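Local structure of protein YCGM (Escherichia coli, 1NR9) at residues H90-I95 and K170-I175; G99-L104 and V189-T194; G204-V209 and S215-V220; Q5-Q10 and L53-Q58; T149-L152 and E157-Q160. The protein is of unknown function but belongs to the fumarylacetoacetate hydrolase family and holds a magnesium ion bound by acidic side chains. All blocks are in the same frame, centred on the assembly; numbering follows the deposited sequence.

Contact 1 (H90-I95 and K170-I175); sequences HVRKAI and KIVPLI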
# COMPACT_ATOMS: atom_id res chain seq x y z
N HIS A 90 -3.33 -20.87 12.50
CA HIS A 90 -4.31 -19.88 12.07
C HIS A 90 -4.17 -19.65 10.57
O HIS A 90 -5.15 -19.69 9.83
CB HIS A 90 -4.09 -18.58 12.84
CG HIS A 90 -4.48 -18.67 14.28
ND1 HIS A 90 -3.94 -17.86 15.26
CD2 HIS A 90 -5.39 -19.45 14.92
CE1 HIS A 90 -4.49 -18.14 16.42
NE2 HIS A 90 -5.37 -19.10 16.24
N VAL A 91 -2.93 -19.41 10.12
CA VAL A 91 -2.67 -19.20 8.71
C VAL A 91 -3.33 -20.34 7.96
O VAL A 91 -4.25 -20.12 7.16
CB VAL A 91 -1.14 -19.20 8.39
CG1 VAL A 91 -0.92 -19.17 6.87
CG2 VAL A 91 -0.47 -17.99 9.05
N ARG A 92 -2.86 -21.56 8.23
CA ARG A 92 -3.38 -22.77 7.60
C ARG A 92 -4.89 -22.68 7.42
O ARG A 92 -5.40 -22.62 6.30
CB ARG A 92 -3.03 -24.01 8.43
CG ARG A 92 -1.63 -24.56 8.20
CD ARG A 92 -1.22 -25.52 9.32
NE ARG A 92 -2.14 -26.65 9.46
CZ ARG A 92 -2.24 -27.65 8.59
NH1 ARG A 92 -1.47 -27.67 7.50
NH2 ARG A 92 -3.10 -28.64 8.80
N LYS A 93 -5.61 -22.66 8.54
CA LYS A 93 -7.06 -22.60 8.54
C LYS A 93 -7.68 -21.42 7.79
O LYS A 93 -8.84 -21.49 7.36
CB LYS A 93 -7.58 -22.60 9.99
CG LYS A 93 -7.75 -23.98 10.59
CD LYS A 93 -8.87 -24.73 9.89
CE LYS A 93 -9.14 -26.07 10.54
NZ LYS A 93 -10.23 -26.79 9.83
N ALA A 94 -6.92 -20.35 7.61
CA ALA A 94 -7.44 -19.17 6.95
C ALA A 94 -7.27 -19.02 5.44
O ALA A 94 -8.13 -18.41 4.79
CB ALA A 94 -6.90 -17.92 7.64
N ILE A 95 -6.20 -19.56 4.87
CA ILE A 95 -6.02 -19.39 3.43
C ILE A 95 -7.22 -19.98 2.68
O ILE A 95 -7.59 -21.14 2.89
CB ILE A 95 -4.66 -19.97 2.95
CG1 ILE A 95 -4.90 -21.13 1.99
CG2 ILE A 95 -3.79 -20.34 4.11
CD1 ILE A 95 -5.25 -20.65 0.59
N LYS A 170 8.64 -20.68 3.34
CA LYS A 170 7.46 -21.37 2.84
C LYS A 170 6.20 -20.50 2.92
O LYS A 170 6.23 -19.40 3.48
CB LYS A 170 7.28 -22.68 3.62
CG LYS A 170 8.58 -23.50 3.69
CD LYS A 170 9.09 -23.84 2.30
CE LYS A 170 10.51 -24.41 2.30
NZ LYS A 170 11.53 -23.41 2.73
N ILE A 171 5.10 -20.99 2.38
CA ILE A 171 3.86 -20.23 2.37
C ILE A 171 3.25 -19.91 3.72
O ILE A 171 3.06 -18.74 4.02
CB ILE A 171 2.79 -20.91 1.50
CG1 ILE A 171 3.31 -21.06 0.07
CG2 ILE A 171 1.49 -20.09 1.53
CD1 ILE A 171 2.32 -21.74 -0.87
N VAL A 172 2.93 -20.90 4.55
CA VAL A 172 2.33 -20.54 5.84
C VAL A 172 3.29 -19.77 6.76
O VAL A 172 2.86 -18.89 7.51
CB VAL A 172 1.76 -21.77 6.61
CG1 VAL A 172 1.00 -22.68 5.67
CG2 VAL A 172 2.85 -22.50 7.34
N PRO A 173 4.61 -20.07 6.72
CA PRO A 173 5.50 -19.31 7.60
C PRO A 173 5.54 -17.84 7.20
O PRO A 173 5.43 -16.94 8.04
CB PRO A 173 6.86 -19.99 7.41
CG PRO A 173 6.50 -21.38 7.01
CD PRO A 173 5.33 -21.17 6.06
N LEU A 174 5.72 -17.60 5.90
CA LEU A 174 5.80 -16.25 5.36
C LEU A 174 4.55 -15.46 5.75
O LEU A 174 4.66 -14.36 6.30
CB LEU A 174 5.95 -16.29 3.83
CG LEU A 174 6.18 -14.98 3.07
CD1 LEU A 174 7.41 -14.25 3.61
CD2 LEU A 174 6.37 -15.31 1.59
N ILE A 175 3.37 -16.01 5.46
CA ILE A 175 2.12 -15.33 5.81
C ILE A 175 2.09 -15.05 7.31
O ILE A 175 1.69 -13.97 7.73
CB ILE A 175 0.89 -16.18 5.43
CG1 ILE A 175 0.73 -16.18 3.91
CG2 ILE A 175 -0.37 -15.63 6.09
CD1 ILE A 175 -0.43 -17.03 3.41

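Contact 2 (G99-L104 and V189-T194); sequences GVALDL and VVLTGT. With MG (magnesium ion), chain E.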
# COMPACT_ATOMS: atom_id res chain seq x y z
N GLY A 99 -3.97 -19.10 -6.77
CA GLY A 99 -4.04 -18.67 -8.17
C GLY A 99 -2.68 -18.11 -8.56
O GLY A 99 -1.72 -18.21 -7.78
N VAL A 100 -2.57 -17.52 -9.75
CA VAL A 100 -1.30 -16.95 -10.20
C VAL A 100 -1.34 -15.46 -10.48
O VAL A 100 -2.36 -14.92 -10.92
CB VAL A 100 -0.77 -17.59 -11.49
CG1 VAL A 100 -0.05 -18.85 -11.17
CG2 VAL A 100 -1.91 -17.82 -12.46
N ALA A 101 -0.21 -14.81 -10.26
CA ALA A 101 -0.13 -13.38 -10.49
C ALA A 101 1.19 -12.99 -11.13
O ALA A 101 2.13 -13.78 -11.24
CB ALA A 101 -0.29 -12.64 -9.18
N LEU A 102 1.23 -11.74 -11.56
CA LEU A 102 2.42 -11.17 -12.13
C LEU A 102 2.71 -10.00 -11.23
O LEU A 102 1.88 -9.10 -11.08
CB LEU A 102 2.18 -10.67 -13.56
CG LEU A 102 2.01 -11.70 -14.67
CD1 LEU A 102 2.09 -10.99 -16.02
CD2 LEU A 102 3.11 -12.75 -14.56
N ASP A 103 3.87 -10.04 -10.59
CA ASP A 103 4.28 -8.96 -9.72
C ASP A 103 4.97 -8.01 -10.68
O ASP A 103 6.19 -7.96 -10.78
CB ASP A 103 5.24 -9.50 -8.65
CG ASP A 103 5.89 -8.42 -7.81
OD1 ASP A 103 5.34 -7.29 -7.73
OD2 ASP A 103 6.94 -8.71 -7.20
N LEU A 104 4.15 -7.32 -11.46
CA LEU A 104 4.63 -6.37 -12.44
C LEU A 104 5.43 -5.29 -11.72
O LEU A 104 4.96 -4.73 -10.73
CB LEU A 104 3.44 -5.74 -13.15
CG LEU A 104 3.16 -6.24 -14.56
CD1 LEU A 104 3.53 -7.70 -14.70
CD2 LEU A 104 1.69 -5.99 -14.87
N VAL A 189 -4.79 -10.54 -0.71
CA VAL A 189 -4.03 -11.51 -1.46
C VAL A 189 -2.58 -11.43 -1.04
O VAL A 189 -2.10 -10.38 -0.63
CB VAL A 189 -4.16 -11.23 -2.97
CG1 VAL A 189 -3.21 -12.14 -3.77
CG2 VAL A 189 -5.62 -11.46 -3.41
N VAL A 190 -1.87 -12.56 -1.15
CA VAL A 190 -0.46 -12.63 -0.79
C VAL A 190 0.40 -13.21 -1.94
O VAL A 190 0.17 -14.34 -2.38
CB VAL A 190 -0.26 -13.53 0.44
CG1 VAL A 190 1.22 -13.68 0.75
CG2 VAL A 190 -1.00 -12.95 1.63
N LEU A 191 1.37 -12.43 -2.42
CA LEU A 191 2.25 -12.91 -3.49
C LEU A 191 3.46 -13.55 -2.82
O LEU A 191 4.10 -12.93 -1.97
CB LEU A 191 2.72 -11.77 -4.40
CG LEU A 191 1.65 -11.05 -5.22
CD1 LEU A 191 2.33 -10.29 -6.37
CD2 LEU A 191 0.64 -12.07 -5.74
N THR A 192 3.79 -14.77 -3.20
CA THR A 192 4.88 -15.47 -2.56
C THR A 192 6.26 -15.47 -3.21
O THR A 192 7.06 -16.36 -2.94
CB THR A 192 4.49 -16.92 -2.29
OG1 THR A 192 4.25 -17.59 -3.54
CG2 THR A 192 3.22 -16.97 -1.46
N GLY A 193 6.56 -14.50 -4.06
CA GLY A 193 7.88 -14.48 -4.68
C GLY A 193 7.90 -15.03 -6.08
O GLY A 193 6.93 -15.63 -6.52
N THR A 194 9.01 -14.85 -6.79
CA THR A 194 9.08 -15.35 -8.15
C THR A 194 10.34 -16.16 -8.40
O THR A 194 11.36 -15.94 -7.76
CB THR A 194 9.07 -14.19 -9.18
OG1 THR A 194 8.85 -14.72 -10.50
CG2 THR A 194 10.39 -13.45 -9.18
MG MG E . 8.91 -9.72 -6.13
O HOH W 1 6.67 -10.54 -5.26

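Contact 3 (G204-V209 and S215-V220); sequences GDELTV and SLTTRV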
# COMPACT_ATOMS: atom_id res chain seq x y z
N GLY A 204 2.38 -5.56 -27.21
CA GLY A 204 2.26 -6.53 -28.27
C GLY A 204 2.65 -7.94 -27.87
O GLY A 204 2.25 -8.89 -28.53
N ASP A 205 3.43 -8.09 -26.81
CA ASP A 205 3.82 -9.43 -26.40
C ASP A 205 2.61 -10.24 -25.96
O ASP A 205 1.64 -9.69 -25.42
CB ASP A 205 4.82 -9.40 -25.22
CG ASP A 205 6.18 -8.85 -25.59
OD1 ASP A 205 6.71 -9.18 -26.68
OD2 ASP A 205 6.74 -8.09 -24.77
N GLU A 206 2.65 -11.54 -26.20
CA GLU A 206 1.59 -12.43 -25.76
C GLU A 206 2.31 -13.27 -24.73
O GLU A 206 3.46 -13.65 -24.94
CB GLU A 206 1.10 -13.32 -26.90
CG GLU A 206 -0.01 -14.28 -26.47
CD GLU A 206 -0.84 -14.82 -27.63
OE1 GLU A 206 -0.26 -15.39 -28.58
OE2 GLU A 206 -2.09 -14.69 -27.60
N LEU A 207 1.67 -13.51 -23.59
CA LEU A 207 2.28 -14.31 -22.54
C LEU A 207 1.30 -15.28 -21.93
O LEU A 207 0.13 -14.96 -21.75
CB LEU A 207 2.85 -13.42 -21.43
CG LEU A 207 1.91 -12.40 -20.80
CD1 LEU A 207 1.92 -12.53 -19.29
CD2 LEU A 207 2.37 -11.00 -21.21
N THR A 208 1.78 -16.48 -21.62
CA THR A 208 0.92 -17.48 -21.01
C THR A 208 1.54 -17.86 -19.65
O THR A 208 2.71 -18.22 -19.56
CB THR A 208 0.71 -18.70 -21.95
OG1 THR A 208 1.82 -19.59 -21.85
CG2 THR A 208 0.62 -18.25 -23.38
N VAL A 209 0.75 -17.71 -18.59
CA VAL A 209 1.20 -18.00 -17.23
C VAL A 209 0.66 -19.38 -16.85
O VAL A 209 -0.41 -19.78 -17.33
CB VAL A 209 0.66 -16.95 -16.24
CG1 VAL A 209 -0.85 -16.96 -16.24
CG2 VAL A 209 1.16 -17.24 -14.84
N SER A 215 -3.52 -22.99 -16.92
CA SER A 215 -2.92 -21.97 -17.78
C SER A 215 -3.91 -20.94 -18.28
O SER A 215 -5.10 -21.21 -18.44
CB SER A 215 -2.24 -22.61 -18.98
OG SER A 215 -1.24 -23.52 -18.58
N LEU A 216 -3.38 -19.75 -18.53
CA LEU A 216 -4.13 -18.63 -19.05
C LEU A 216 -3.18 -17.95 -19.99
O LEU A 216 -1.97 -17.89 -19.74
CB LEU A 216 -4.49 -17.64 -17.95
CG LEU A 216 -5.65 -17.96 -17.02
CD1 LEU A 216 -5.94 -16.71 -16.19
CD2 LEU A 216 -6.88 -18.37 -17.84
N THR A 217 -3.72 -17.43 -21.09
CA THR A 217 -2.89 -16.72 -22.04
C THR A 217 -3.52 -15.36 -22.27
O THR A 217 -4.72 -15.26 -22.54
CB THR A 217 -2.78 -17.50 -23.36
OG1 THR A 217 -2.20 -18.78 -23.11
CG2 THR A 217 -1.91 -16.75 -24.36
N THR A 218 -2.72 -14.31 -22.12
CA THR A 218 -3.20 -12.96 -22.35
C THR A 218 -2.16 -12.24 -23.22
O THR A 218 -1.26 -12.87 -23.77
CB THR A 218 -3.44 -12.23 -21.02
OG1 THR A 218 -4.32 -11.12 -21.24
CG2 THR A 218 -2.13 -11.74 -20.44
N ARG A 219 -2.30 -10.92 -23.37
CA ARG A 219 -1.38 -10.14 -24.19
C ARG A 219 -1.24 -8.74 -23.60
O ARG A 219 -2.08 -8.32 -22.81
CB ARG A 219 -1.90 -10.04 -25.62
CG ARG A 219 -3.25 -9.34 -25.73
CD ARG A 219 -3.84 -9.46 -27.13
NE ARG A 219 -5.23 -9.01 -27.18
CZ ARG A 219 -5.61 -7.74 -27.22
NH1 ARG A 219 -4.71 -6.76 -27.23
NH2 ARG A 219 -6.91 -7.44 -27.26
N VAL A 220 -0.17 -8.05 -23.96
CA VAL A 220 0.07 -6.70 -23.47
C VAL A 220 -0.43 -5.72 -24.50
O VAL A 220 -0.28 -5.94 -25.70
CB VAL A 220 1.57 -6.45 -23.26
CG1 VAL A 220 1.78 -5.10 -22.58
CG2 VAL A 220 2.19 -7.58 -22.46

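Contact 4 (Q5-Q10 and L53-Q58); sequences QHHNWQ and LCDLRQ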
# COMPACT_ATOMS: atom_id res chain seq x y z
N GLN A 5 -12.24 -8.04 -9.35
CA GLN A 5 -12.95 -8.63 -8.23
C GLN A 5 -12.53 -10.08 -8.10
O GLN A 5 -12.18 -10.70 -9.09
CB GLN A 5 -14.45 -8.51 -8.44
CG GLN A 5 -14.92 -7.10 -8.23
CD GLN A 5 -16.41 -6.99 -8.24
OE1 GLN A 5 -17.05 -7.13 -9.28
NE2 GLN A 5 -16.99 -6.77 -7.06
N HIS A 6 -12.53 -10.63 -6.89
CA HIS A 6 -12.10 -12.01 -6.73
C HIS A 6 -13.07 -12.99 -7.38
O HIS A 6 -14.29 -12.82 -7.32
CB HIS A 6 -11.96 -12.38 -5.24
CG HIS A 6 -10.97 -11.56 -4.49
ND1 HIS A 6 -9.73 -11.23 -4.99
CD2 HIS A 6 -11.01 -11.05 -3.23
CE1 HIS A 6 -9.05 -10.55 -4.08
NE2 HIS A 6 -9.81 -10.43 -3.00
N HIS A 7 -12.52 -14.03 -7.99
CA HIS A 7 -13.33 -15.05 -8.61
C HIS A 7 -12.56 -16.37 -8.64
O HIS A 7 -11.34 -16.38 -8.53
CB HIS A 7 -13.74 -14.64 -10.03
CG HIS A 7 -12.59 -14.23 -10.90
ND1 HIS A 7 -12.11 -12.94 -10.94
CD2 HIS A 7 -11.80 -14.94 -11.74
CE1 HIS A 7 -11.08 -12.87 -11.77
NE2 HIS A 7 -10.87 -14.08 -12.26
N ASN A 8 -13.29 -17.48 -8.77
CA ASN A 8 -12.65 -18.78 -8.86
C ASN A 8 -12.14 -18.94 -10.29
O ASN A 8 -12.25 -18.03 -11.11
CB ASN A 8 -13.65 -19.90 -8.55
CG ASN A 8 -14.81 -19.92 -9.53
OD1 ASN A 8 -14.63 -19.72 -10.74
ND2 ASN A 8 -16.00 -20.17 -9.01
N TRP A 9 -11.59 -20.10 -10.60
CA TRP A 9 -11.06 -20.32 -11.93
C TRP A 9 -12.14 -20.17 -13.01
O TRP A 9 -11.91 -19.51 -14.03
CB TRP A 9 -10.40 -21.69 -11.99
CG TRP A 9 -9.47 -21.82 -13.14
CD1 TRP A 9 -9.71 -22.48 -14.31
CD2 TRP A 9 -8.17 -21.23 -13.26
NE1 TRP A 9 -8.63 -22.34 -15.16
CE2 TRP A 9 -7.67 -21.57 -14.54
CE3 TRP A 9 -7.37 -20.44 -12.42
CZ2 TRP A 9 -6.41 -21.16 -14.99
CZ3 TRP A 9 -6.12 -20.03 -12.87
CH2 TRP A 9 -5.65 -20.39 -14.14
N GLN A 10 -13.30 -20.77 -12.79
CA GLN A 10 -14.43 -20.69 -13.72
C GLN A 10 -14.77 -19.23 -14.08
O GLN A 10 -15.17 -18.95 -15.20
CB GLN A 10 -15.68 -21.31 -13.09
CG GLN A 10 -16.13 -22.63 -13.66
CD GLN A 10 -17.47 -23.06 -13.07
OE1 GLN A 10 -18.48 -22.38 -13.23
NE2 GLN A 10 -17.47 -24.20 -12.37
N LEU A 53 -4.58 -4.12 -8.66
CA LEU A 53 -5.19 -5.41 -8.98
C LEU A 53 -5.94 -5.35 -10.30
O LEU A 53 -6.59 -4.35 -10.60
CB LEU A 53 -6.18 -5.78 -7.87
CG LEU A 53 -5.62 -6.34 -6.56
CD1 LEU A 53 -6.68 -6.40 -5.47
CD2 LEU A 53 -5.06 -7.72 -6.85
N CYS A 54 -5.87 -6.43 -11.09
CA CYS A 54 -6.60 -6.48 -12.35
C CYS A 54 -6.71 -7.88 -12.92
O CYS A 54 -5.91 -8.76 -12.62
CB CYS A 54 -5.97 -5.55 -13.39
SG CYS A 54 -4.34 -6.02 -13.90
N ASP A 55 -7.73 -8.09 -13.75
CA ASP A 55 -7.97 -9.38 -14.37
C ASP A 55 -6.83 -9.82 -15.31
O ASP A 55 -6.52 -9.14 -16.30
CB ASP A 55 -9.27 -9.30 -15.17
CG ASP A 55 -9.89 -10.65 -15.38
OD1 ASP A 55 -9.13 -11.64 -15.48
OD2 ASP A 55 -11.14 -10.73 -15.45
N LEU A 56 -6.20 -10.95 -14.99
CA LEU A 56 -5.09 -11.46 -15.80
C LEU A 56 -5.55 -12.01 -17.15
O LEU A 56 -4.73 -12.21 -18.05
CB LEU A 56 -4.34 -12.57 -15.04
CG LEU A 56 -3.12 -13.20 -15.72
CD1 LEU A 56 -2.12 -12.13 -16.13
CD2 LEU A 56 -2.46 -14.19 -14.76
N ARG A 57 -6.85 -12.24 -17.28
CA ARG A 57 -7.41 -12.79 -18.50
C ARG A 57 -7.63 -11.76 -19.59
O ARG A 57 -7.75 -12.11 -20.76
CB ARG A 57 -8.73 -13.51 -18.20
CG ARG A 57 -8.58 -14.77 -17.37
CD ARG A 57 -9.61 -14.77 -16.25
NE ARG A 57 -10.96 -14.66 -16.78
CZ ARG A 57 -11.98 -14.08 -16.15
NH1 ARG A 57 -11.82 -13.52 -14.96
NH2 ARG A 57 -13.16 -14.04 -16.73
N GLN A 58 -7.68 -10.49 -19.21
CA GLN A 58 -7.90 -9.43 -20.18
C GLN A 58 -6.57 -8.79 -20.59
O GLN A 58 -5.55 -8.95 -19.89
CB GLN A 58 -8.84 -8.37 -19.61
CG GLN A 58 -10.19 -8.91 -19.18
CD GLN A 58 -10.83 -9.82 -20.23
OE1 GLN A 58 -11.02 -9.42 -21.39
NE2 GLN A 58 -11.17 -11.04 -19.83
O HOH W 2 -8.58 -13.30 -13.39

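Contact 5 (T149-L152 and E157-Q160); sequences TLSL and EQRQ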
# COMPACT_ATOMS: atom_id res chain seq x y z
N THR A 149 4.08 -26.18 -9.61
CA THR A 149 4.80 -25.69 -10.78
C THR A 149 4.38 -24.29 -11.22
O THR A 149 3.19 -24.01 -11.36
CB THR A 149 4.61 -26.68 -11.95
OG1 THR A 149 5.68 -27.63 -11.93
CG2 THR A 149 4.57 -25.96 -13.30
N LEU A 150 5.36 -23.41 -11.44
CA LEU A 150 5.10 -22.04 -11.88
C LEU A 150 5.88 -21.75 -13.16
O LEU A 150 7.09 -21.95 -13.21
CB LEU A 150 5.52 -21.03 -10.82
CG LEU A 150 4.74 -20.97 -9.50
CD1 LEU A 150 5.37 -19.92 -8.59
CD2 LEU A 150 3.27 -20.63 -9.79
N SER A 151 5.19 -21.27 -14.20
CA SER A 151 5.87 -20.97 -15.45
C SER A 151 5.26 -19.80 -16.20
O SER A 151 4.06 -19.54 -16.09
CB SER A 151 5.86 -22.20 -16.37
OG SER A 151 4.53 -22.60 -16.64
N LEU A 152 6.11 -19.09 -16.94
CA LEU A 152 5.68 -17.96 -17.74
C LEU A 152 6.39 -17.95 -19.08
O LEU A 152 7.63 -17.97 -19.15
CB LEU A 152 5.98 -16.64 -17.02
CG LEU A 152 5.66 -15.34 -17.79
CD1 LEU A 152 5.70 -14.18 -16.83
CD2 LEU A 152 6.67 -15.11 -18.89
N GLU A 157 8.23 -18.43 -26.02
CA GLU A 157 9.45 -18.74 -25.29
C GLU A 157 9.24 -18.72 -23.78
O GLU A 157 8.85 -17.69 -23.23
CB GLU A 157 10.54 -17.73 -25.64
CG GLU A 157 11.72 -17.80 -24.70
CD GLU A 157 12.73 -16.70 -24.95
OE1 GLU A 157 12.33 -15.52 -25.07
OE2 GLU A 157 13.94 -17.02 -25.00
N GLN A 158 9.51 -19.84 -23.12
CA GLN A 158 9.36 -19.92 -21.67
C GLN A 158 10.48 -19.13 -21.02
O GLN A 158 11.65 -19.35 -21.33
CB GLN A 158 9.41 -21.38 -21.21
CG GLN A 158 8.96 -21.54 -19.78
CD GLN A 158 8.94 -22.99 -19.33
OE1 GLN A 158 9.98 -23.64 -19.25
NE2 GLN A 158 7.75 -23.50 -19.04
N ARG A 159 10.15 -18.22 -20.12
CA ARG A 159 11.19 -17.42 -19.48
C ARG A 159 11.32 -17.68 -18.00
O ARG A 159 12.35 -17.36 -17.40
CB ARG A 159 10.94 -15.95 -19.73
CG ARG A 159 11.08 -15.60 -21.18
CD ARG A 159 10.98 -14.13 -21.36
NE ARG A 159 11.06 -13.75 -22.76
CZ ARG A 159 10.87 -12.51 -23.19
NH1 ARG A 159 10.59 -11.55 -22.30
NH2 ARG A 159 10.97 -12.23 -24.49
N GLN A 160 10.28 -18.24 -17.41
CA GLN A 160 10.29 -18.55 -16.00
C GLN A 160 9.72 -19.94 -15.81
O GLN A 160 8.68 -20.29 -16.37
CB GLN A 160 9.50 -17.51 -15.20
CG GLN A 160 10.24 -16.18 -15.07
CD GLN A 160 9.63 -15.27 -14.01
OE1 GLN A 160 8.72 -14.49 -14.29
NE2 GLN A 160 10.13 -15.38 -12.78

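Contact 1 (H90-I95 and K170-I175)
V91 reaches across with both methyls, which pack against V172 and I175, residues three apart, or nearly one helical turn, on the other helix. One branch does most of the touching: V91 CG1 lies 3.7 Å from both V172 CB and I175 CG2. It is put there by the first torsion of V91 (chi1 172°), which carries CG1 away from the backbone N and leaves CG2 beside that N, close to the I175 methyl and the V172 carbonyl. I175 meets V91 at a slant, its CG2 placed opposite its own N by chi1 -72°, so that the short branch faces V91. The axes of helical segments 90-94 and 171-175 approach to 9.4 Å, their N-to-C directions 110° apart, a steep crossing with the touching confined to V91, R92, V172 and I175. Compact aliphatic side chains suit this junction because they bring no polar group into it. I171 and I175 rest on V77 of strand 69-79 in the mixed beta sheet, and I95, where strand 95-102 begins, touches it too; A94 and I175 share L83. At the outer margin the aliphatic stem of R92 runs alongside V172, with CG of R92 4.1 Å from V172 CG1. Beyond this stem the R92 chain bends at chi3, and the guanidinium is exposed. V91 O accepts from both A94 N and I95 N as the first helix ends.

Contact 2 (G99-L104 and V189-T194)
D103 OD2 is held from more than one side: it binds the magnesium ion at 2.5 Å and accepts a hydrogen bond from K124, while the methylene of the same residue rests on L191. The other carboxylate oxygen, OD1, forms a salt bridge with K48, so both oxygens have a cationic partner and rotation of the group is restrained. E72 is the second protein ligand of the metal, and water 1 lies 2.5 Å from the magnesium. Chi1 of D103 (172°) swings CG away from its backbone N and out to the ion. D103 also centres an inverse gamma turn, closed by a weak bond between L104 N and L102 O, just after strand 95-102 ends.

L191 reaches across with its forked end. CD2 of L191 meets A101 CB at 3.6 Å, and CD1 of L191 meets D103 CB at 3.8 Å, so one leucine spans A101 and D103, two residues apart and both directed to it. Alanine leaves room for the leucine, whose other methyl packs on the methylene of the metal-binding D103. The CA atoms of A101 and L191 are 7.4 Å apart, because the two strands are not partners; both pair with strand 69-79 in the mixed sheet. After L191 the chain turns through G193, whose positive phi (100°) suits glycine, and its N bonds to E74. An acidic ligand on a strand and another in the turn just after the neighbouring strand, with aliphatic packing behind, make up the magnesium site of this fumarylacetoacetate hydrolase family member.

Contact 3 (G204-V209 and S215-V220)
L207 and T218 stand side by side on one face of this antiparallel pair, as do V209 and L216, while T208 and T217 lie alongside each other on the opposite face. The first two pairs are hydrogen-bonded positions: L207 N and T218 O are 3.0 Å apart, and T218 N to L207 O measures 2.9 Å with an N-H...O angle of 165°. L207 crosses V220 at a slant, CD2 of L207 lying 3.6 Å from V220 CG2. L207 and V209 are buried on this face, against L102 and V100 of strand 95-102, with T218 beside them weakly bonded to Q58 O. On the other side the methylenes of E206 pass across T217, CG of E206 being 3.8 Å from T217 CG2. The R219 stem, though on that same side, leads away, leaving E206 OE2 6.5 Å from R219 NE, too far for a salt bridge. T208 OG1 bonds S153 of the next strand. G204, in the loop just before the strand, has positive phi, which suits glycine, and its N donates to V220 O at 3.1 Å. The chemistry is two-sided: backbone bonds fix the hairpin's register, one face is largely apolar, and the other carries threonines and charged chains suited to water.

Contact 4 (Q5-Q10 and L53-Q58)
H7 and R57 account for most of the buried surface, with D55 holding R57 in place. The imidazole and the guanidinium slide past each other in opposite directions, their planes 69° apart, and H7 NE2 comes to 2.9 Å from R57 NH1. The other ring nitrogen, H7 ND1, donates to Q5 O at 2.9 Å, which fixes the rotation of the ring; chi1 of 52° folds the imidazole back over its own backbone. Water 2 lies in the ring plane at the edge of H7, 2.7 Å from NE2, and donates to D55 OD1 at 2.7 Å, so histidine and aspartate are also joined through solvent. Strand 53-55 runs parallel to strand 130-137, which H7 too meets through a backbone bond to F135; the contact thus gathers the N-terminal loop and the end of a strand beside the same neighbour. From D55 the chain enters a type I turn, and D55 OD1 accepts from R57 N at 3.0 Å in an Asx turn. Bends at chi2 and chi3 bring NH1 of R57 to the histidine and to D55 OD2, 2.9 Å away and well out of the guanidinium plane, a salt bridge of charges alone. The nearby positive charge of R57 would probably disfavour protonation of H7, an effect that D55 should partly offset.

Contact 5 (T149-L152 and E157-Q160)
Segments 149-152 and 157-160 are antiparallel strands whose short axes are well off antiparallel, with 124° between their N-to-C directions, and their pairing is concentrated at L152. L152 N donates to Q160 O at 2.9 Å, and L152 O takes two donors, Q160 N at 3.2 Å and R159 N at 2.7 Å. R159 and Q160 thus both face L152, a classic beta bulge, with R159 at nearly helical backbone angles that fit in the extra residue. L152 and Q160 point to the same face of the sheet and meet at an angle, CD1 of L152 lying 4.0 Å from Q160 OE1. L152 suits this buried place, where it packs also on V73 and L102. Q160 carries its amide inward, chi1 of -74° setting CG opposite its carbonyl carbon: OE1 accepts from V73 N and NE2 donates to T194, so both ends of the buried group are satisfied. S151 is met by the extended chain of Q158, whose NE2 lies 3.5 Å from S151 CB. The long stem of R159 leads out to E157, R159 NE lying 3.2 Å from E157 OE1 in a salt bridge. The arrangement is that of a bulged beta hairpin at the margin of a four-stranded antiparallel sheet, with the Q160 side chain about 9 Å from the magnesium ion.

Contact 4 comes first along the chain, bringing the N-terminal loop back to residues 53-58 and closing before the others open. Contacts 1 and 2 then open in succession, on helix 88-94 and the following strand. Contact 5, a local hairpin, lies within both of their long loops; contact 1 closes at 170-175 and contact 2 at 189-194, so these two cross. Contact 3 is the last hairpin, in the same antiparallel sheet as contact 5 but on the far side of the chain's centre from contact 1. Contact 2, at the centre of the folded chain, touches all four others and so ties the helices, the N-terminal loop and the antiparallel sheet to the mixed sheet.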